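Long-range contacts in BtGH115A (Bacteroides thetaiotaomicron, PDB 5BY3), which acts as a family GH115 4-O-methyl-alpha-glucuronidase with specificity for decorated arabinogalactans: residues L174-E183 / G189-I199; F223-K233 / R279-I288. All coordinates share one frame; numbering follows the deposited sequence.

Contact 1: L174-E183 / G189-I199; sequences LMPWSNKTYE and GEIGPRTNERI
Glu183 lays its carboxylate on the first turn of helix 193-205, beside Thr195, in a beta-alpha-beta crossover of the TIM barrel. That helix joins the neighbouring parallel strands 162-166 and 210-212, and helix 174-182 sits in the connection leading into it. With CG anti to N (chi1 -166°) and the chain extended beyond, Glu183 reaches straight out from the end of its helix. The Thr195 amide approaches Glu183 OE1 from above the carboxylate plane, N to OE1 2.8 Å, while the Thr195 hydroxyl uses the anti lone pair of that oxygen, OG1 to OE1 2.7 Å. Glu183 OE2 takes Arg194 N at 3.0 Å, also from well out of the plane. The helix start would probably steady the negative charge. Cutting Glu183 back to an alanine would probably leave both amides and the Thr195 hydroxyl without this acceptor and the helix start less firmly held to helix 174-182.

The packing stays close alongside: Ser178 OG donates to Thr195 OG1 at 2.5 Å, and the Ile191 side chain crosses those of Met175 and Leu174 at about a right angle, Ile191 CD1 3.7 Å from Met175 CG and 4.0 Å from Leu174 CD2. Tyr182 OH receives Arg198 NE at 2.9 Å, nearly straight (172°) and in the guanidinium plane, though the ring is tilted 62° from that plane; Glu201 holds the other end of Arg198.

The solvent side is looser. Arg194 lays its CB on the Glu183 carboxylate, then bends away to pair with Glu197, NE to OE1 2.8 Å, on the syn side but well out of the Glu197 carboxylate plane.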
loop_
_atom_site.group_PDB
_atom_site.type_symbol
_atom_site.label_atom_id
_atom_site.label_comp_id
_atom_site.label_asym_id
_atom_site.label_seq_id
_atom_site.Cartn_x
_atom_site.Cartn_y
_atom_site.Cartn_z
ATOM N N LEU A 174 14.378 3.805 6.867
ATOM C CA LEU A 174 14.790 4.684 5.790
ATOM C C LEU A 174 15.492 5.932 6.286
ATOM O O LEU A 174 16.439 6.391 5.624
ATOM C CB LEU A 174 13.668 4.982 4.803
ATOM C CG LEU A 174 14.031 5.667 3.487
ATOM C CD1 LEU A 174 13.041 5.328 2.408
ATOM C CD2 LEU A 174 14.060 7.169 3.679
HETATM N N MSE A 175 15.111 6.467 7.449
HETATM C CA MSE A 175 15.864 7.671 7.951
HETATM C C MSE A 175 17.331 7.316 8.275
HETATM O O MSE A 175 18.209 7.871 7.618
HETATM C CB MSE A 175 15.159 8.547 8.993
HETATM C CG MSE A 175 15.889 9.881 9.197
HETATM SE SE MSE A 175 17.415 9.650 10.450
HETATM C CE MSE A 175 16.551 9.353 12.184
ATOM N N PRO A 176 17.617 6.388 9.213
ATOM C CA PRO A 176 19.041 6.073 9.517
ATOM C C PRO A 176 19.809 5.531 8.325
ATOM O O PRO A 176 20.981 5.845 8.164
ATOM C CB PRO A 176 18.982 5.028 10.640
ATOM C CG PRO A 176 17.582 4.525 10.657
ATOM C CD PRO A 176 16.693 5.554 10.012
ATOM N N TRP A 177 19.153 4.755 7.475
ATOM C CA TRP A 177 19.808 4.267 6.270
ATOM C C TRP A 177 20.291 5.423 5.379
ATOM O O TRP A 177 21.422 5.415 4.899
ATOM C CB TRP A 177 18.884 3.326 5.510
ATOM C CG TRP A 177 19.399 3.004 4.183
ATOM C CD1 TRP A 177 20.409 2.113 3.884
ATOM C CD2 TRP A 177 18.969 3.574 2.939
ATOM N NE1 TRP A 177 20.622 2.110 2.525
ATOM C CE2 TRP A 177 19.767 3.005 1.923
ATOM C CE3 TRP A 177 18.000 4.530 2.589
ATOM C CZ2 TRP A 177 19.616 3.333 0.572
ATOM C CZ3 TRP A 177 17.853 4.872 1.209
ATOM C CH2 TRP A 177 18.663 4.277 0.233
ATOM N N SER A 178 19.435 6.418 5.166
ATOM C CA SER A 178 19.813 7.578 4.360
ATOM C C SER A 178 20.940 8.426 5.005
ATOM O O SER A 178 21.984 8.655 4.372
ATOM C CB SER A 178 18.591 8.448 4.067
ATOM O OG SER A 178 18.975 9.509 3.232
ATOM N N ASN A 179 20.692 8.840 6.258
ATOM C CA ASN A 179 21.542 9.667 7.122
ATOM C C ASN A 179 22.915 9.098 7.526
ATOM O O ASN A 179 23.789 9.843 7.939
ATOM C CB ASN A 179 20.740 9.946 8.401
ATOM C CG ASN A 179 21.321 11.060 9.247
ATOM O OD1 ASN A 179 21.369 12.212 8.833
ATOM N ND2 ASN A 179 21.715 10.726 10.449
ATOM N N LYS A 180 23.093 7.784 7.443
ATOM C CA LYS A 180 24.383 7.156 7.815
ATOM C C LYS A 180 24.963 6.218 6.738
ATOM O O LYS A 180 26.167 6.209 6.536
ATOM C CB LYS A 180 24.327 6.445 9.183
ATOM C CG LYS A 180 23.398 7.077 10.201
ATOM C CD LYS A 180 24.063 7.836 11.331
ATOM C CE LYS A 180 23.263 7.488 12.591
ATOM N NZ LYS A 180 23.549 8.298 13.800
ATOM N N THR A 181 24.117 5.473 6.024
ATOM C CA THR A 181 24.620 4.522 5.056
ATOM C C THR A 181 24.705 5.011 3.617
ATOM O O THR A 181 25.761 4.899 2.996
ATOM C CB THR A 181 23.843 3.227 5.099
ATOM O OG1 THR A 181 23.708 2.806 6.463
ATOM C CG2 THR A 181 24.588 2.180 4.295
ATOM N N TYR A 182 23.620 5.573 3.084
ATOM C CA TYR A 182 23.607 5.959 1.676
ATOM C C TYR A 182 24.057 7.373 1.363
ATOM O O TYR A 182 24.786 7.587 0.397
ATOM C CB TYR A 182 22.247 5.680 1.036
ATOM C CG TYR A 182 22.257 5.982 -0.437
ATOM C CD1 TYR A 182 23.023 5.221 -1.311
ATOM C CD2 TYR A 182 21.553 7.072 -0.941
ATOM C CE1 TYR A 182 23.065 5.521 -2.668
ATOM C CE2 TYR A 182 21.581 7.384 -2.290
ATOM C CZ TYR A 182 22.336 6.599 -3.148
ATOM O OH TYR A 182 22.360 6.891 -4.478
ATOM N N GLU A 183 23.583 8.347 2.137
ATOM C CA GLU A 183 23.979 9.741 1.935
ATOM C C GLU A 183 24.370 10.302 3.303
ATOM O O GLU A 183 23.570 11.040 3.917
ATOM C CB GLU A 183 22.807 10.506 1.359
ATOM C CG GLU A 183 23.117 11.872 0.771
ATOM C CD GLU A 183 21.852 12.582 0.340
ATOM O OE1 GLU A 183 20.765 11.963 0.442
ATOM O OE2 GLU A 183 21.938 13.748 -0.107
ATOM N N GLY A 189 18.862 14.721 11.255
ATOM C CA GLY A 189 18.004 13.691 10.632
ATOM C C GLY A 189 17.842 13.919 9.148
ATOM O O GLY A 189 16.715 14.021 8.639
ATOM N N GLU A 190 18.965 14.020 8.448
ATOM C CA GLU A 190 18.911 14.446 7.074
ATOM C C GLU A 190 18.842 13.283 6.063
ATOM O O GLU A 190 19.682 12.386 6.078
ATOM C CB GLU A 190 20.039 15.426 6.765
ATOM C CG GLU A 190 19.754 16.261 5.522
ATOM C CD GLU A 190 20.843 17.271 5.213
ATOM O OE1 GLU A 190 22.028 16.888 5.205
ATOM O OE2 GLU A 190 20.497 18.449 4.968
ATOM N N ILE A 191 17.799 13.340 5.223
ATOM C CA ILE A 191 17.526 12.426 4.119
ATOM C C ILE A 191 17.586 13.387 2.969
ATOM O O ILE A 191 16.631 14.129 2.719
ATOM C CB ILE A 191 16.097 11.806 4.221
ATOM C CG1 ILE A 191 15.888 11.168 5.606
ATOM C CG2 ILE A 191 15.749 10.898 3.010
ATOM C CD1 ILE A 191 14.508 10.524 5.786
ATOM N N GLY A 192 18.729 13.411 2.301
ATOM C CA GLY A 192 19.097 14.549 1.503
ATOM C C GLY A 192 18.725 14.424 0.049
ATOM O O GLY A 192 17.925 13.560 -0.317
ATOM N N PRO A 193 19.312 15.297 -0.796
ATOM C CA PRO A 193 18.979 15.271 -2.218
ATOM C C PRO A 193 19.272 13.928 -2.888
ATOM O O PRO A 193 18.441 13.449 -3.670
ATOM C CB PRO A 193 19.834 16.424 -2.824
ATOM C CG PRO A 193 20.889 16.744 -1.784
ATOM C CD PRO A 193 20.255 16.392 -0.454
ATOM N N ARG A 194 20.431 13.342 -2.611
ATOM C CA ARG A 194 20.849 12.092 -3.276
ATOM C C ARG A 194 19.884 10.930 -2.958
ATOM O O ARG A 194 19.432 10.227 -3.860
ATOM C CB ARG A 194 22.341 11.764 -2.995
ATOM C CG ARG A 194 23.285 11.860 -4.203
ATOM C CD ARG A 194 23.751 13.269 -4.520
ATOM N NE ARG A 194 22.745 14.041 -5.266
ATOM C CZ ARG A 194 22.624 15.375 -5.260
ATOM N NH1 ARG A 194 23.452 16.133 -4.537
ATOM N NH2 ARG A 194 21.651 15.962 -5.965
ATOM N N THR A 195 19.495 10.779 -1.698
ATOM C CA THR A 195 18.442 9.812 -1.352
ATOM C C THR A 195 17.115 10.061 -2.118
ATOM O O THR A 195 16.522 9.121 -2.674
ATOM C CB THR A 195 18.225 9.777 0.147
ATOM O OG1 THR A 195 19.508 9.649 0.784
ATOM C CG2 THR A 195 17.300 8.630 0.541
ATOM N N ASN A 196 16.689 11.317 -2.201
ATOM C CA ASN A 196 15.441 11.647 -2.894
ATOM C C ASN A 196 15.461 11.368 -4.407
ATOM O O ASN A 196 14.492 10.817 -4.949
ATOM C CB ASN A 196 14.962 13.061 -2.534
ATOM C CG ASN A 196 14.290 13.106 -1.171
ATOM O OD1 ASN A 196 13.110 12.740 -1.029
ATOM N ND2 ASN A 196 15.043 13.511 -0.143
ATOM N N GLU A 197 16.581 11.676 -5.072
ATOM C CA GLU A 197 16.750 11.275 -6.466
ATOM C C GLU A 197 16.549 9.763 -6.658
ATOM O O GLU A 197 15.908 9.340 -7.635
ATOM C CB GLU A 197 18.091 11.743 -7.008
ATOM C CG GLU A 197 18.216 13.261 -7.038
ATOM C CD GLU A 197 19.620 13.746 -7.381
ATOM O OE1 GLU A 197 20.605 13.197 -6.815
ATOM O OE2 GLU A 197 19.726 14.697 -8.196
ATOM N N ARG A 198 17.078 8.960 -5.722
ATOM C CA ARG A 198 16.847 7.524 -5.716
ATOM C C ARG A 198 15.367 7.126 -5.573
ATOM O O ARG A 198 14.903 6.265 -6.320
ATOM C CB ARG A 198 17.684 6.820 -4.645
ATOM C CG ARG A 198 19.135 6.586 -5.051
ATOM C CD ARG A 198 19.326 5.756 -6.319
ATOM N NE ARG A 198 20.761 5.588 -6.546
ATOM C CZ ARG A 198 21.357 4.985 -7.579
ATOM N NH1 ARG A 198 20.686 4.437 -8.606
ATOM N NH2 ARG A 198 22.684 4.943 -7.570
ATOM N N ILE A 199 14.653 7.750 -4.629
ATOM C CA ILE A 199 13.216 7.557 -4.474
ATOM C C ILE A 199 12.450 7.967 -5.729
ATOM O O ILE A 199 11.571 7.214 -6.209
ATOM C CB ILE A 199 12.671 8.282 -3.233
ATOM C CG1 ILE A 199 13.443 7.795 -1.987
ATOM C CG2 ILE A 199 11.174 8.022 -3.102
ATOM C CD1 ILE A 199 13.116 8.535 -0.694
#

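Contact 2: F223-K233 / R279-I288; sequences FLTKGNREAAK and RVKEVAGQEI
Phe223 sets its CB squarely over the centre of the Arg279 guanidinium, CB to CZ 3.4 Å, where two successive crossovers of the TIM barrel meet. Helix 228-235 lies between strands 210-212 and 238-239, and helix 265-283 leads on toward strand 290-291; the loop ends of both helices take part here.

The flat groups come first. The Phe223 ring and the guanidinium are tilted 36° apart, and Arg279 CD lies over one ring face. Bends at chi2 and chi3 fold the arginine back across the phenylalanine.

The apolar contacts gather at the far end of the same ring. Phe223 CE1 presses on Val283 CG2 at 3.4 Å, and Phe223 CZ meets Ile288 CD1 at 3.9 Å. Val283 CG2 also touches the aliphatic part of Arg229, 3.8 Å from its CD, so this one methyl fills the angle between the ring and the arginine chain.

Two salt bridges and a hydrogen bond fix the Arg279 guanidinium: NE to Glu282 OE2 at 2.8 Å, three residues on, NH2 to Glu254, and NH1 to the carbonyl O of Ala248.

Polar bonds across the gap are all weak. Gln286 stretches out with CG anti to N (chi1 -164°), so that the outer end of its amide meets Arg229 CG, which sits between OE1 and NE2 and not far from their plane. Gln286 NE2 gives a bent bond to the backbone O of Arg229 at 2.8 Å. Gln286 OE1 lies in the plane of the Arg229 guanidinium, which stands 80° from the amide, and weakly receives Arg229 NH1 at 3.4 Å. Farther out, among exposed residues, Lys233 curls its last bond to bring NZ to within 3.4 Å of Gly285 O.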
loop_
_atom_site.group_PDB
_atom_site.type_symbol
_atom_site.label_atom_id
_atom_site.label_comp_id
_atom_site.label_asym_id
_atom_site.label_seq_id
_atom_site.Cartn_x
_atom_site.Cartn_y
_atom_site.Cartn_z
ATOM N N PHE A 223 11.440 20.537 2.887
ATOM C CA PHE A 223 11.608 21.835 2.238
ATOM C C PHE A 223 12.596 22.740 2.967
ATOM O O PHE A 223 12.904 23.848 2.511
ATOM C CB PHE A 223 10.257 22.505 2.099
ATOM C CG PHE A 223 9.437 22.003 0.947
ATOM C CD1 PHE A 223 9.866 22.192 -0.377
ATOM C CD2 PHE A 223 8.197 21.412 1.173
ATOM C CE1 PHE A 223 9.095 21.773 -1.458
ATOM C CE2 PHE A 223 7.408 20.998 0.099
ATOM C CZ PHE A 223 7.855 21.182 -1.217
ATOM N N LEU A 224 13.070 22.245 4.105
ATOM C CA LEU A 224 14.166 22.827 4.881
ATOM C C LEU A 224 15.474 22.073 4.648
ATOM O O LEU A 224 16.405 22.200 5.445
ATOM C CB LEU A 224 13.817 22.806 6.384
ATOM C CG LEU A 224 12.719 23.788 6.790
ATOM C CD1 LEU A 224 12.624 23.913 8.301
ATOM C CD2 LEU A 224 12.991 25.137 6.132
ATOM N N THR A 225 15.526 21.273 3.575
ATOM C CA THR A 225 16.708 20.476 3.245
ATOM C C THR A 225 17.205 21.011 1.931
ATOM O O THR A 225 16.455 21.090 0.966
ATOM C CB THR A 225 16.405 18.959 3.127
ATOM O OG1 THR A 225 15.732 18.495 4.309
ATOM C CG2 THR A 225 17.693 18.135 2.900
ATOM N N LYS A 226 18.475 21.380 1.897
ATOM C CA LYS A 226 19.062 21.933 0.699
ATOM C C LYS A 226 19.195 20.850 -0.405
ATOM O O LYS A 226 19.796 19.791 -0.195
ATOM C CB LYS A 226 20.395 22.621 1.066
ATOM C CG LYS A 226 21.276 23.071 -0.088
ATOM C CD LYS A 226 20.874 24.437 -0.613
ATOM C CE LYS A 226 22.045 25.081 -1.346
ATOM N NZ LYS A 226 21.536 25.798 -2.543
ATOM N N GLY A 227 18.607 21.139 -1.559
ATOM C CA GLY A 227 18.659 20.268 -2.729
ATOM C C GLY A 227 17.326 19.625 -3.068
ATOM O O GLY A 227 16.970 19.465 -4.251
ATOM N N ASN A 228 16.576 19.304 -2.018
ATOM C CA ASN A 228 15.405 18.438 -2.097
ATOM C C ASN A 228 14.341 18.963 -3.035
ATOM O O ASN A 228 13.882 18.233 -3.935
ATOM C CB ASN A 228 14.840 18.181 -0.698
ATOM C CG ASN A 228 15.590 17.094 0.062
ATOM O OD1 ASN A 228 15.130 16.656 1.124
ATOM N ND2 ASN A 228 16.730 16.637 -0.473
ATOM N N ARG A 229 13.990 20.234 -2.846
ATOM C CA ARG A 229 12.998 20.924 -3.653
ATOM C C ARG A 229 13.391 20.917 -5.152
ATOM O O ARG A 229 12.576 20.535 -6.032
ATOM C CB ARG A 229 12.827 22.333 -3.093
ATOM C CG ARG A 229 11.747 23.182 -3.733
ATOM C CD ARG A 229 11.789 24.617 -3.219
ATOM N NE ARG A 229 13.105 25.234 -3.387
ATOM C CZ ARG A 229 13.561 25.767 -4.522
ATOM N NH1 ARG A 229 12.804 25.775 -5.616
ATOM N NH2 ARG A 229 14.787 26.295 -4.563
ATOM N N GLU A 230 14.650 21.264 -5.425
ATOM C CA GLU A 230 15.219 21.248 -6.795
ATOM C C GLU A 230 15.311 19.834 -7.418
ATOM O O GLU A 230 15.075 19.667 -8.634
ATOM C CB GLU A 230 16.575 21.970 -6.826
ATOM C CG GLU A 230 16.519 23.447 -6.379
ATOM C CD GLU A 230 17.005 23.703 -4.934
ATOM O OE1 GLU A 230 16.592 23.005 -3.954
ATOM O OE2 GLU A 230 17.821 24.646 -4.774
ATOM N N ALA A 231 15.609 18.824 -6.583
ATOM C CA ALA A 231 15.599 17.405 -7.010
ATOM C C ALA A 231 14.206 16.972 -7.480
ATOM O O ALA A 231 14.047 16.291 -8.498
ATOM C CB ALA A 231 16.098 16.502 -5.885
ATOM N N ALA A 232 13.197 17.383 -6.732
ATOM C CA ALA A 232 11.813 17.110 -7.082
ATOM C C ALA A 232 11.412 17.775 -8.408
ATOM O O ALA A 232 10.616 17.210 -9.179
ATOM C CB ALA A 232 10.906 17.567 -5.951
ATOM N N LYS A 233 11.961 18.965 -8.663
ATOM C CA LYS A 233 11.736 19.652 -9.929
ATOM C C LYS A 233 12.417 18.901 -11.086
ATOM O O LYS A 233 11.849 18.777 -12.170
ATOM C CB LYS A 233 12.212 21.114 -9.841
ATOM C CG LYS A 233 11.653 22.073 -10.893
ATOM C CD LYS A 233 12.581 23.273 -11.047
ATOM C CE LYS A 233 11.862 24.475 -11.637
ATOM N NZ LYS A 233 11.208 25.318 -10.590
ATOM N N ARG A 279 6.308 29.755 2.862
ATOM C CA ARG A 279 6.473 28.498 2.149
ATOM C C ARG A 279 5.822 28.531 0.767
ATOM O O ARG A 279 6.467 28.208 -0.208
ATOM C CB ARG A 279 5.917 27.342 2.999
ATOM C CG ARG A 279 5.699 26.019 2.283
ATOM C CD ARG A 279 6.985 25.376 1.748
ATOM N NE ARG A 279 8.140 25.549 2.620
ATOM C CZ ARG A 279 8.366 24.834 3.707
ATOM N NH1 ARG A 279 7.514 23.876 4.080
ATOM N NH2 ARG A 279 9.439 25.066 4.425
ATOM N N VAL A 280 4.544 28.895 0.705
ATOM C CA VAL A 280 3.854 29.131 -0.563
ATOM C C VAL A 280 4.654 30.073 -1.489
ATOM O O VAL A 280 4.679 29.846 -2.686
ATOM C CB VAL A 280 2.442 29.671 -0.322
ATOM C CG1 VAL A 280 1.612 29.683 -1.596
ATOM C CG2 VAL A 280 1.744 28.851 0.745
ATOM N N LYS A 281 5.321 31.090 -0.920
ATOM C CA LYS A 281 6.205 32.003 -1.651
ATOM C C LYS A 281 7.339 31.275 -2.369
ATOM O O LYS A 281 7.543 31.484 -3.566
ATOM C CB LYS A 281 6.808 33.074 -0.727
ATOM C CG LYS A 281 5.931 34.277 -0.440
ATOM C CD LYS A 281 6.784 35.467 -0.009
ATOM C CE LYS A 281 5.930 36.559 0.626
ATOM N NZ LYS A 281 6.710 37.731 1.132
ATOM N N GLU A 282 8.065 30.415 -1.656
ATOM C CA GLU A 282 9.284 29.796 -2.221
ATOM C C GLU A 282 9.046 28.604 -3.179
ATOM O O GLU A 282 9.989 28.096 -3.805
ATOM C CB GLU A 282 10.250 29.415 -1.098
ATOM C CG GLU A 282 9.732 28.308 -0.204
ATOM C CD GLU A 282 10.739 27.856 0.839
ATOM O OE1 GLU A 282 11.839 28.448 0.945
ATOM O OE2 GLU A 282 10.413 26.895 1.563
ATOM N N VAL A 283 7.780 28.207 -3.312
ATOM C CA VAL A 283 7.373 26.925 -3.866
ATOM C C VAL A 283 6.257 27.083 -4.925
ATOM O O VAL A 283 5.779 26.090 -5.468
ATOM C CB VAL A 283 7.015 25.981 -2.655
ATOM C CG1 VAL A 283 5.569 25.492 -2.592
ATOM C CG2 VAL A 283 8.041 24.873 -2.465
ATOM N N ALA A 284 5.874 28.327 -5.240
ATOM C CA ALA A 284 4.726 28.655 -6.137
ATOM C C ALA A 284 4.845 28.318 -7.655
ATOM O O ALA A 284 3.828 28.123 -8.344
ATOM C CB ALA A 284 4.333 30.119 -5.960
ATOM N N GLY A 285 6.069 28.287 -8.179
ATOM C CA GLY A 285 6.291 27.895 -9.573
ATOM C C GLY A 285 6.848 26.490 -9.613
ATOM O O GLY A 285 7.960 26.256 -10.106
ATOM N N GLN A 286 6.077 25.559 -9.059
ATOM C CA GLN A 286 6.546 24.204 -8.824
ATOM C C GLN A 286 5.362 23.263 -8.688
ATOM O O GLN A 286 4.289 23.664 -8.245
ATOM C CB GLN A 286 7.433 24.158 -7.579
ATOM C CG GLN A 286 8.280 22.906 -7.443
ATOM C CD GLN A 286 9.536 23.100 -6.599
ATOM O OE1 GLN A 286 9.826 24.188 -6.080
ATOM N NE2 GLN A 286 10.300 22.036 -6.473
ATOM N N GLU A 287 5.582 22.020 -9.100
ATOM C CA GLU A 287 4.600 20.956 -9.016
ATOM C C GLU A 287 4.402 20.523 -7.559
ATOM O O GLU A 287 5.251 19.821 -6.957
ATOM C CB GLU A 287 5.007 19.796 -9.922
ATOM C CG GLU A 287 5.218 20.224 -11.381
ATOM C CD GLU A 287 6.124 19.282 -12.159
ATOM O OE1 GLU A 287 7.304 19.083 -11.760
ATOM O OE2 GLU A 287 5.649 18.749 -13.182
ATOM N N ILE A 288 3.278 21.006 -7.013
ATOM C CA ILE A 288 2.878 20.850 -5.617
ATOM C C ILE A 288 1.412 20.516 -5.618
ATOM O O ILE A 288 0.659 21.062 -6.438
ATOM C CB ILE A 288 3.026 22.180 -4.819
ATOM C CG1 ILE A 288 4.454 22.756 -4.923
ATOM C CG2 ILE A 288 2.510 22.028 -3.375
ATOM C CD1 ILE A 288 5.525 21.869 -4.309
#

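How the contacts relate
Contacts 1 and 2 follow one another along the chain and around the barrel, their centres about 17 Å apart. Helix 228-235 joins them: contact 2 uses Arg229 and Lys233 on one flank, while Asn228 and Ala231 pack against the contact 1 part of helix 193-205, and Ala232 against Phe200 just beyond it. Asn228 makes the closest approach, its ND2 packing 2.9 Å from Pro193 N, which has no hydrogen to share, right where helix 193-205 begins. Contact 1 also lies near the bound nickel: the Leu174 side chain is about 8 Å from the ion, and Leu174 N hydrogen-bonds OD1 of Asp436, a residue of the metal site.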